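Local structure of putative sugar ABC transport system, substrate-binding protein (Bordetella parapertussis, 5IX8) at residues 12-18 / 44-50; 35-41 / 258-263; 79-83 / 106-110. The protein probably binds a sugar as the periplasmic solute-binding component of an ABC transport system. One frame throughout, in Å; residues are numbered along the deposited sequence.

From the N terminus, the chain runs through 12-18 into strand 17-22, then helix 28-43, then strand 47-53. Interaction 1 closes this beta-alpha-beta unit by laying 12-18 beside 44-50. Interaction 2 starts inside that loop, at 35-41, and is completed only 217 residues later at 258-263. Interactions 1 and 2 therefore cross, and they touch, with Leu18 packed on Ile37. Interaction 3, 79-83 with 106-110, opens after interaction 1 has closed and is nested in the long loop of interaction 2. Val79 meets Ile37 and Ile261. Together the three tie the parallel sheet to two helices and to the loop after strand 101-105.

Interaction 1: 12-18 / 44-50; sequences ARQPLKL and SNVEVVQ
Lys17 and Glu47 lie side by side on one face of the sheet, while Leu18 and Val46 meet on the other. Glu47 is fully extended, with CG anti to the backbone N (chi1 -178°). This carries OE1 alongside the Lys17 chain, 3.6 Å from Lys17 CG. The charged ends do not touch: Lys17 NZ and Glu47 OE1 are 4.7 Å apart, so any attraction is probably modest. Lys17 bends at chi3 (69°), and its CE slants across Val49 CG2. Its NZ makes a weak hydrogen bond to Leu73 O.

On the Leu18 side, Val46 CG1 sits 3.8 Å from Leu18 CD1. The same methyl also lies beside Leu16 CD2, the two side chains pointing the same way. Val46 CG2 turns instead to Ala12 CB.

Three backbone bonds join the parallel strands: Glu47 N to Leu16 O, Leu18 N to Glu47 O, and Val49 N to Leu18 O. Nearer Ala12, water 1 accepts from Leu16 N and donates to Asn45 O. Further back, Ala12 is gripped twice. Its N donates to Ser44 O at 2.9 Å. Its O receives Asn45 ND2, also at 2.9 Å. That bond is nearly straight (172°) and lies in the amide plane of Asn45, but the nitrogen stands above the carbonyl plane of Ala12.

The contact closes a beta-alpha-beta unit, the repeating element of the periplasmic binding protein fold. Strand 47-53 is outermost in the parallel sheet. Strand 77-80 lies beyond strand 17-22, and Tyr77 touches Leu16 and Leu18. Helix 28-43 covers the face of Leu18 and Val48 through Ile37. Leu73 of helix 60-73 packs on Val49, beside Lys17.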
loop_
_atom_site.group_PDB
_atom_site.type_symbol
_atom_site.label_atom_id
_atom_site.label_comp_id
_atom_site.label_asym_id
_atom_site.label_seq_id
_atom_site.Cartn_x
_atom_site.Cartn_y
_atom_site.Cartn_z
ATOM N N ALA A 12 24.522 10.523 0.308
ATOM C CA ALA A 12 24.553 11.556 -0.722
ATOM C C ALA A 12 25.756 12.449 -0.492
ATOM O O ALA A 12 26.066 12.818 0.652
ATOM C CB ALA A 12 23.272 12.399 -0.697
ATOM N N ARG A 13 26.465 12.751 -1.573
ATOM C CA ARG A 13 27.491 13.770 -1.561
ATOM C C ARG A 13 26.985 15.077 -2.149
ATOM O O ARG A 13 27.310 16.143 -1.638
ATOM C CB ARG A 13 28.747 13.263 -2.297
ATOM C CG ARG A 13 29.428 12.045 -1.618
ATOM C CD ARG A 13 29.712 12.315 -0.122
ATOM N NE ARG A 13 30.655 11.349 0.455
ATOM C CZ ARG A 13 30.342 10.081 0.747
ATOM N NH1 ARG A 13 29.120 9.618 0.474
ATOM N NH2 ARG A 13 31.246 9.270 1.293
ATOM N N GLN A 14 26.182 15.022 -3.193
ATOM C CA GLN A 14 25.517 16.200 -3.760
ATOM C C GLN A 14 24.270 16.533 -2.935
ATOM O O GLN A 14 23.547 15.622 -2.519
ATOM C CB GLN A 14 25.103 15.944 -5.225
ATOM C CG GLN A 14 26.230 15.547 -6.199
ATOM C CD GLN A 14 25.734 15.160 -7.609
ATOM O OE1 GLN A 14 24.597 15.455 -8.001
ATOM N NE2 GLN A 14 26.600 14.486 -8.375
ATOM N N PRO A 15 23.988 17.809 -2.674
ATOM C CA PRO A 15 22.762 18.143 -1.926
ATOM C C PRO A 15 21.540 17.549 -2.607
ATOM O O PRO A 15 21.391 17.616 -3.832
ATOM C CB PRO A 15 22.722 19.674 -1.945
ATOM C CG PRO A 15 24.172 20.079 -2.119
ATOM C CD PRO A 15 24.845 18.982 -2.921
ATOM N N LEU A 16 20.670 16.948 -1.806
ATOM C CA LEU A 16 19.513 16.239 -2.327
ATOM C C LEU A 16 18.329 16.521 -1.418
ATOM O O LEU A 16 18.346 16.147 -0.240
ATOM C CB LEU A 16 19.800 14.738 -2.421
ATOM C CG LEU A 16 18.886 13.906 -3.345
ATOM C CD1 LEU A 16 19.462 12.517 -3.526
ATOM C CD2 LEU A 16 17.391 13.840 -2.864
ATOM N N LYS A 17 17.309 17.177 -1.957
ATOM C CA LYS A 17 16.111 17.545 -1.201
ATOM C C LYS A 17 14.896 16.813 -1.746
ATOM O O LYS A 17 14.684 16.763 -2.968
ATOM C CB LYS A 17 15.857 19.064 -1.269
ATOM C CG LYS A 17 16.977 19.899 -0.657
ATOM C CD LYS A 17 16.902 21.385 -1.128
ATOM C CE LYS A 17 15.722 22.121 -0.591
ATOM N NZ LYS A 17 15.975 23.610 -0.395
ATOM N N LEU A 18 14.103 16.250 -0.847
ATOM C CA LEU A 18 12.866 15.566 -1.207
ATOM C C LEU A 18 11.660 16.319 -0.667
ATOM O O LEU A 18 11.680 16.805 0.471
ATOM C CB LEU A 18 12.812 14.137 -0.634
ATOM C CG LEU A 18 13.954 13.183 -0.966
ATOM C CD1 LEU A 18 13.838 11.873 -0.132
ATOM C CD2 LEU A 18 13.904 12.878 -2.409
ATOM N N SER A 44 21.675 9.308 5.567
ATOM C CA SER A 44 22.197 9.322 4.211
ATOM C C SER A 44 22.472 10.718 3.667
ATOM O O SER A 44 22.667 10.857 2.454
ATOM C CB SER A 44 21.215 8.609 3.261
ATOM O OG SER A 44 20.897 7.296 3.728
ATOM N N ASN A 45 22.455 11.754 4.513
ATOM C CA ASN A 45 22.700 13.141 4.085
ATOM C C ASN A 45 21.685 13.618 3.039
ATOM O O ASN A 45 22.035 14.285 2.056
ATOM C CB ASN A 45 24.125 13.323 3.566
ATOM C CG ASN A 45 24.463 14.795 3.366
ATOM O OD1 ASN A 45 24.069 15.646 4.184
ATOM N ND2 ASN A 45 25.189 15.106 2.288
ATOM N N VAL A 46 20.420 13.280 3.248
ATOM C CA VAL A 46 19.330 13.703 2.375
ATOM C C VAL A 46 18.397 14.558 3.205
ATOM O O VAL A 46 18.148 14.254 4.383
ATOM C CB VAL A 46 18.582 12.496 1.764
ATOM C CG1 VAL A 46 17.287 12.944 1.086
ATOM C CG2 VAL A 46 19.521 11.794 0.750
ATOM N N GLU A 47 17.887 15.638 2.608
ATOM C CA GLU A 47 16.987 16.547 3.310
ATOM C C GLU A 47 15.553 16.291 2.869
ATOM O O GLU A 47 15.255 16.302 1.668
ATOM C CB GLU A 47 17.362 17.997 3.017
ATOM C CG GLU A 47 16.515 18.997 3.740
ATOM C CD GLU A 47 16.878 20.423 3.377
ATOM O OE1 GLU A 47 17.913 20.624 2.712
ATOM O OE2 GLU A 47 16.126 21.345 3.751
ATOM N N VAL A 48 14.669 16.052 3.831
ATOM C CA VAL A 48 13.239 15.961 3.571
ATOM C C VAL A 48 12.654 17.314 3.931
ATOM O O VAL A 48 12.600 17.693 5.108
ATOM C CB VAL A 48 12.589 14.834 4.373
ATOM C CG1 VAL A 48 11.061 14.749 4.076
ATOM C CG2 VAL A 48 13.337 13.516 4.088
ATOM N N VAL A 49 12.252 18.067 2.912
ATOM C CA VAL A 49 11.823 19.441 3.157
ATOM C C VAL A 49 10.408 19.490 3.717
ATOM O O VAL A 49 10.080 20.350 4.550
ATOM C CB VAL A 49 11.926 20.246 1.858
ATOM C CG1 VAL A 49 11.362 21.643 2.047
ATOM C CG2 VAL A 49 13.358 20.272 1.422
ATOM N N GLN A 50 9.555 18.576 3.288
ATOM C CA GLN A 50 8.171 18.620 3.709
ATOM C C GLN A 50 7.567 17.251 3.486
ATOM O O GLN A 50 7.883 16.593 2.488
ATOM C CB GLN A 50 7.416 19.683 2.906
ATOM C CG GLN A 50 6.046 19.928 3.399
ATOM C CD GLN A 50 5.380 21.030 2.624
ATOM O OE1 GLN A 50 4.671 20.773 1.660
ATOM N NE2 GLN A 50 5.605 22.272 3.043
HETATM O O HOH W 1 21.484 16.724 1.049
#

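Interaction 2: 35-41 / 258-263; sequences YGIVDEA and GRLIVQ
Two glycines face each other where these helices cross. Gly36 CA and Gly258 CA are only 4.1 Å apart, and the axes approach to 7.0 Å at a crossing angle of -49°. With no CB on either glycine, backbone meets backbone directly.

Beside this point, Arg259 fits as a knob among Tyr35, Gly36, Asp39 and Glu40. Its extended chain ends in a guanidinium whose NH1 and NH2 both grip Asp39 OD2. The NH1 bond is 2.8 Å, and the oxygen lies in the guanidinium plane. The carboxylate itself stands nearly upright to that plane, 81° away. NH1 also reaches Glu40 OE1 at 2.9 Å, completing a salt-bridge network. The bend of Glu40 at chi2 (69°) leads its carboxylate across the arginine. Its OE2 accepts Gln263 NE2 through the anti lone pair, while Gln263 OE1 accepts from Ile10 N.

Arg2 also pairs with Glu40, and Arg42 and Arg43 with Asp39, so the buried charges are shared widely. On the apolar side, Ile37 CG2 meets Val262 CG2 at 4.0 Å. Val262 also rests on Leu18, and Ile37 on Val20, both of strand 17-22. Ile261 packs on strand 101-105, placing both helices against the same parallel sheet.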
loop_
_atom_site.group_PDB
_atom_site.type_symbol
_atom_site.label_atom_id
_atom_site.label_comp_id
_atom_site.label_asym_id
_atom_site.label_seq_id
_atom_site.Cartn_x
_atom_site.Cartn_y
_atom_site.Cartn_z
ATOM N N TYR A 35 7.963 7.404 7.398
ATOM C CA TYR A 35 9.009 7.098 8.375
ATOM C C TYR A 35 10.272 6.557 7.688
ATOM O O TYR A 35 11.398 6.957 8.021
ATOM C CB TYR A 35 8.503 6.087 9.414
ATOM C CG TYR A 35 9.650 5.603 10.252
ATOM C CD1 TYR A 35 10.229 6.444 11.205
ATOM C CD2 TYR A 35 10.200 4.329 10.058
ATOM C CE1 TYR A 35 11.337 6.020 11.929
ATOM C CE2 TYR A 35 11.304 3.900 10.784
ATOM C CZ TYR A 35 11.856 4.762 11.736
ATOM O OH TYR A 35 12.935 4.379 12.510
ATOM N N GLY A 36 10.108 5.611 6.751
ATOM C CA GLY A 36 11.278 5.041 6.084
ATOM C C GLY A 36 12.056 6.095 5.335
ATOM O O GLY A 36 13.293 6.111 5.365
ATOM N N ILE A 37 11.344 7.029 4.689
ATOM C CA ILE A 37 12.043 8.113 3.998
ATOM C C ILE A 37 12.801 8.991 4.990
ATOM O O ILE A 37 13.986 9.307 4.796
ATOM C CB ILE A 37 11.049 8.946 3.172
ATOM C CG1 ILE A 37 10.505 8.092 2.008
ATOM C CG2 ILE A 37 11.742 10.204 2.632
ATOM C CD1 ILE A 37 9.399 8.826 1.222
ATOM N N VAL A 38 12.112 9.446 6.035
ATOM C CA VAL A 38 12.724 10.374 7.000
ATOM C C VAL A 38 13.903 9.722 7.718
ATOM O O VAL A 38 14.994 10.310 7.855
ATOM C CB VAL A 38 11.653 10.855 7.989
ATOM C CG1 VAL A 38 12.319 11.586 9.166
ATOM C CG2 VAL A 38 10.674 11.747 7.260
ATOM N N ASP A 39 13.716 8.492 8.187
ATOM C CA ASP A 39 14.797 7.859 8.920
ATOM C C ASP A 39 15.964 7.484 8.009
ATOM O O ASP A 39 17.128 7.568 8.418
ATOM C CB ASP A 39 14.291 6.631 9.666
ATOM C CG ASP A 39 15.359 6.063 10.541
ATOM O OD1 ASP A 39 15.702 6.758 11.531
ATOM O OD2 ASP A 39 15.881 4.969 10.221
ATOM N N GLU A 40 15.691 7.049 6.784
ATOM C CA GLU A 40 16.812 6.768 5.900
ATOM C C GLU A 40 17.516 8.054 5.497
ATOM O O GLU A 40 18.742 8.068 5.338
ATOM C CB GLU A 40 16.321 5.989 4.668
ATOM C CG GLU A 40 17.486 5.377 3.907
ATOM C CD GLU A 40 18.173 4.243 4.656
ATOM O OE1 GLU A 40 17.624 3.692 5.647
ATOM O OE2 GLU A 40 19.276 3.862 4.206
ATOM N N ALA A 41 16.773 9.152 5.334
ATOM C CA ALA A 41 17.420 10.399 4.920
ATOM C C ALA A 41 18.435 10.866 5.949
ATOM O O ALA A 41 19.511 11.370 5.580
ATOM C CB ALA A 41 16.386 11.495 4.667
ATOM N N GLY A 258 10.087 3.157 1.902
ATOM C CA GLY A 258 10.605 4.505 2.106
ATOM C C GLY A 258 12.123 4.550 2.103
ATOM O O GLY A 258 12.723 5.443 1.511
ATOM N N ARG A 259 12.764 3.593 2.784
ATOM C CA ARG A 259 14.227 3.545 2.777
ATOM C C ARG A 259 14.749 3.352 1.373
ATOM O O ARG A 259 15.752 3.971 0.973
ATOM C CB ARG A 259 14.732 2.421 3.673
ATOM C CG ARG A 259 14.292 2.520 5.117
ATOM C CD ARG A 259 15.133 1.537 5.960
ATOM N NE ARG A 259 14.701 1.544 7.345
ATOM C CZ ARG A 259 14.979 2.522 8.204
ATOM N NH1 ARG A 259 15.752 3.564 7.836
ATOM N NH2 ARG A 259 14.492 2.447 9.439
ATOM N N LEU A 260 14.121 2.446 0.626
ATOM C CA LEU A 260 14.558 2.211 -0.737
ATOM C C LEU A 260 14.384 3.446 -1.605
ATOM O O LEU A 260 15.227 3.723 -2.444
ATOM C CB LEU A 260 13.801 1.030 -1.334
ATOM C CG LEU A 260 14.119 -0.311 -0.702
ATOM C CD1 LEU A 260 13.111 -1.375 -1.153
ATOM C CD2 LEU A 260 15.561 -0.759 -1.015
ATOM N N ILE A 261 13.309 4.202 -1.421
ATOM C CA ILE A 261 13.154 5.433 -2.203
ATOM C C ILE A 261 14.360 6.352 -2.028
ATOM O O ILE A 261 14.881 6.924 -2.996
ATOM C CB ILE A 261 11.827 6.119 -1.816
ATOM C CG1 ILE A 261 10.663 5.330 -2.480
ATOM C CG2 ILE A 261 11.836 7.581 -2.228
ATOM C CD1 ILE A 261 9.299 5.618 -1.860
ATOM N N VAL A 262 14.830 6.506 -0.796
ATOM C CA VAL A 262 16.000 7.352 -0.551
ATOM C C VAL A 262 17.240 6.777 -1.233
ATOM O O VAL A 262 18.018 7.504 -1.884
ATOM C CB VAL A 262 16.216 7.527 0.963
ATOM C CG1 VAL A 262 17.548 8.226 1.256
ATOM C CG2 VAL A 262 15.049 8.314 1.548
ATOM N N GLN A 263 17.466 5.464 -1.076
ATOM C CA GLN A 263 18.682 4.878 -1.644
ATOM C C GLN A 263 18.665 4.911 -3.173
ATOM O O GLN A 263 19.720 5.087 -3.809
ATOM C CB GLN A 263 18.868 3.445 -1.134
ATOM C CG GLN A 263 19.234 3.429 0.363
ATOM C CD GLN A 263 20.613 4.031 0.596
ATOM O OE1 GLN A 263 21.458 3.994 -0.288
ATOM N NE2 GLN A 263 20.838 4.609 1.774
#

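Interaction 3: 79-83 / 106-110; sequences VLSPA and GIPVN
Pro82 fits between Ile107 and Val109. Its CD lies 3.5 Å from Ile107 CD1, the two side chains sliding past each other in opposite directions. Its CG meets Val109 CB at 3.7 Å, and Val109 CG2 is just as near as the valine slants across the proline ring. Leu80 extends the apolar patch, with CD2 at 4.2 Å from Val109 CG2.

Ile107 holds CG1 in the crowded position between its backbone N and carbonyl carbon (chi1 42°), and an extended chi2 then carries CD1 out to Pro82.

No direct hydrogen bond joins the segments. Water 2 bridges them, donating to Leu80 O at 2.9 Å and Ile107 O at 2.7 Å.

The next shell fixes both pieces of backbone. Ser81 OG bonds to Ala105 O, and Gln63 NE2 holds Ser81 O. On the other side, Tyr286 OH bonds to Val109 N. Trp154 of helix 154-168 touches Ile107 and Pro108.

The contact thus joins the end of strand 77-80 and the turn after it to the loop after strand 101-105. Between the two segments themselves, apolar fit and one water bridge carry the contact. Backbone bonds from Leu80 to strand 101-105 add to it.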
loop_
_atom_site.group_PDB
_atom_site.type_symbol
_atom_site.label_atom_id
_atom_site.label_comp_id
_atom_site.label_asym_id
_atom_site.label_seq_id
_atom_site.Cartn_x
_atom_site.Cartn_y
_atom_site.Cartn_z
ATOM N N VAL A 79 8.061 12.924 -4.067
ATOM C CA VAL A 79 7.666 11.542 -3.811
ATOM C C VAL A 79 6.156 11.532 -3.625
ATOM O O VAL A 79 5.636 12.286 -2.803
ATOM C CB VAL A 79 8.375 10.986 -2.562
ATOM C CG1 VAL A 79 7.920 9.544 -2.262
ATOM C CG2 VAL A 79 9.887 11.093 -2.720
ATOM N N LEU A 80 5.452 10.700 -4.394
ATOM C CA LEU A 80 4.010 10.809 -4.551
ATOM C C LEU A 80 3.340 9.463 -4.298
ATOM O O LEU A 80 3.657 8.480 -4.972
ATOM C CB LEU A 80 3.671 11.293 -5.970
ATOM C CG LEU A 80 2.195 11.230 -6.347
ATOM C CD1 LEU A 80 1.378 12.155 -5.409
ATOM C CD2 LEU A 80 2.044 11.590 -7.852
ATOM N N SER A 81 2.413 9.432 -3.337
ATOM C CA SER A 81 1.378 8.397 -3.240
ATOM C C SER A 81 0.061 9.084 -3.539
ATOM O O SER A 81 -0.399 9.884 -2.715
ATOM C CB SER A 81 1.335 7.765 -1.848
ATOM O OG SER A 81 2.559 7.157 -1.499
ATOM N N PRO A 82 -0.579 8.822 -4.676
ATOM C CA PRO A 82 -1.663 9.702 -5.134
ATOM C C PRO A 82 -3.023 9.365 -4.537
ATOM O O PRO A 82 -3.339 8.216 -4.227
ATOM C CB PRO A 82 -1.665 9.469 -6.654
ATOM C CG PRO A 82 -1.296 7.999 -6.764
ATOM C CD PRO A 82 -0.254 7.772 -5.663
ATOM N N ALA A 83 -3.847 10.396 -4.416
ATOM C CA ALA A 83 -5.209 10.239 -3.908
ATOM C C ALA A 83 -6.184 9.718 -4.960
ATOM O O ALA A 83 -7.356 9.480 -4.646
ATOM C CB ALA A 83 -5.720 11.564 -3.352
ATOM N N GLY A 106 4.661 3.299 -3.082
ATOM C CA GLY A 106 3.659 2.429 -2.474
ATOM C C GLY A 106 2.531 1.928 -3.357
ATOM O O GLY A 106 2.148 0.761 -3.262
ATOM N N ILE A 107 1.962 2.801 -4.181
ATOM C CA ILE A 107 0.813 2.450 -5.020
ATOM C C ILE A 107 0.992 3.055 -6.405
ATOM O O ILE A 107 1.680 4.069 -6.579
ATOM C CB ILE A 107 -0.502 2.952 -4.398
ATOM C CG1 ILE A 107 -0.294 4.375 -3.835
ATOM C CG2 ILE A 107 -0.948 1.977 -3.287
ATOM C CD1 ILE A 107 -1.585 5.147 -3.689
ATOM N N PRO A 108 0.378 2.433 -7.429
ATOM C CA PRO A 108 0.564 2.912 -8.808
ATOM C C PRO A 108 -0.056 4.290 -9.042
ATOM O O PRO A 108 -1.086 4.644 -8.456
ATOM C CB PRO A 108 -0.187 1.878 -9.654
ATOM C CG PRO A 108 -0.429 0.724 -8.795
ATOM C CD PRO A 108 -0.445 1.212 -7.368
ATOM N N VAL A 109 0.558 5.061 -9.943
ATOM C CA VAL A 109 -0.067 6.279 -10.444
ATOM C C VAL A 109 -0.055 6.238 -11.974
ATOM O O VAL A 109 0.867 5.696 -12.608
ATOM C CB VAL A 109 0.631 7.544 -9.870
ATOM C CG1 VAL A 109 2.081 7.624 -10.286
ATOM C CG2 VAL A 109 -0.116 8.819 -10.222
ATOM N N ASN A 110 -1.096 6.820 -12.577
ATOM C CA ASN A 110 -1.292 6.753 -14.024
ATOM C C ASN A 110 -0.543 7.886 -14.726
ATOM O O ASN A 110 -1.131 8.832 -15.262
ATOM C CB ASN A 110 -2.780 6.814 -14.325
ATOM C CG ASN A 110 -3.105 6.369 -15.715
ATOM O OD1 ASN A 110 -2.292 5.733 -16.398
ATOM N ND2 ASN A 110 -4.299 6.721 -16.161
HETATM O O HOH W 2 2.610 6.535 -6.923
#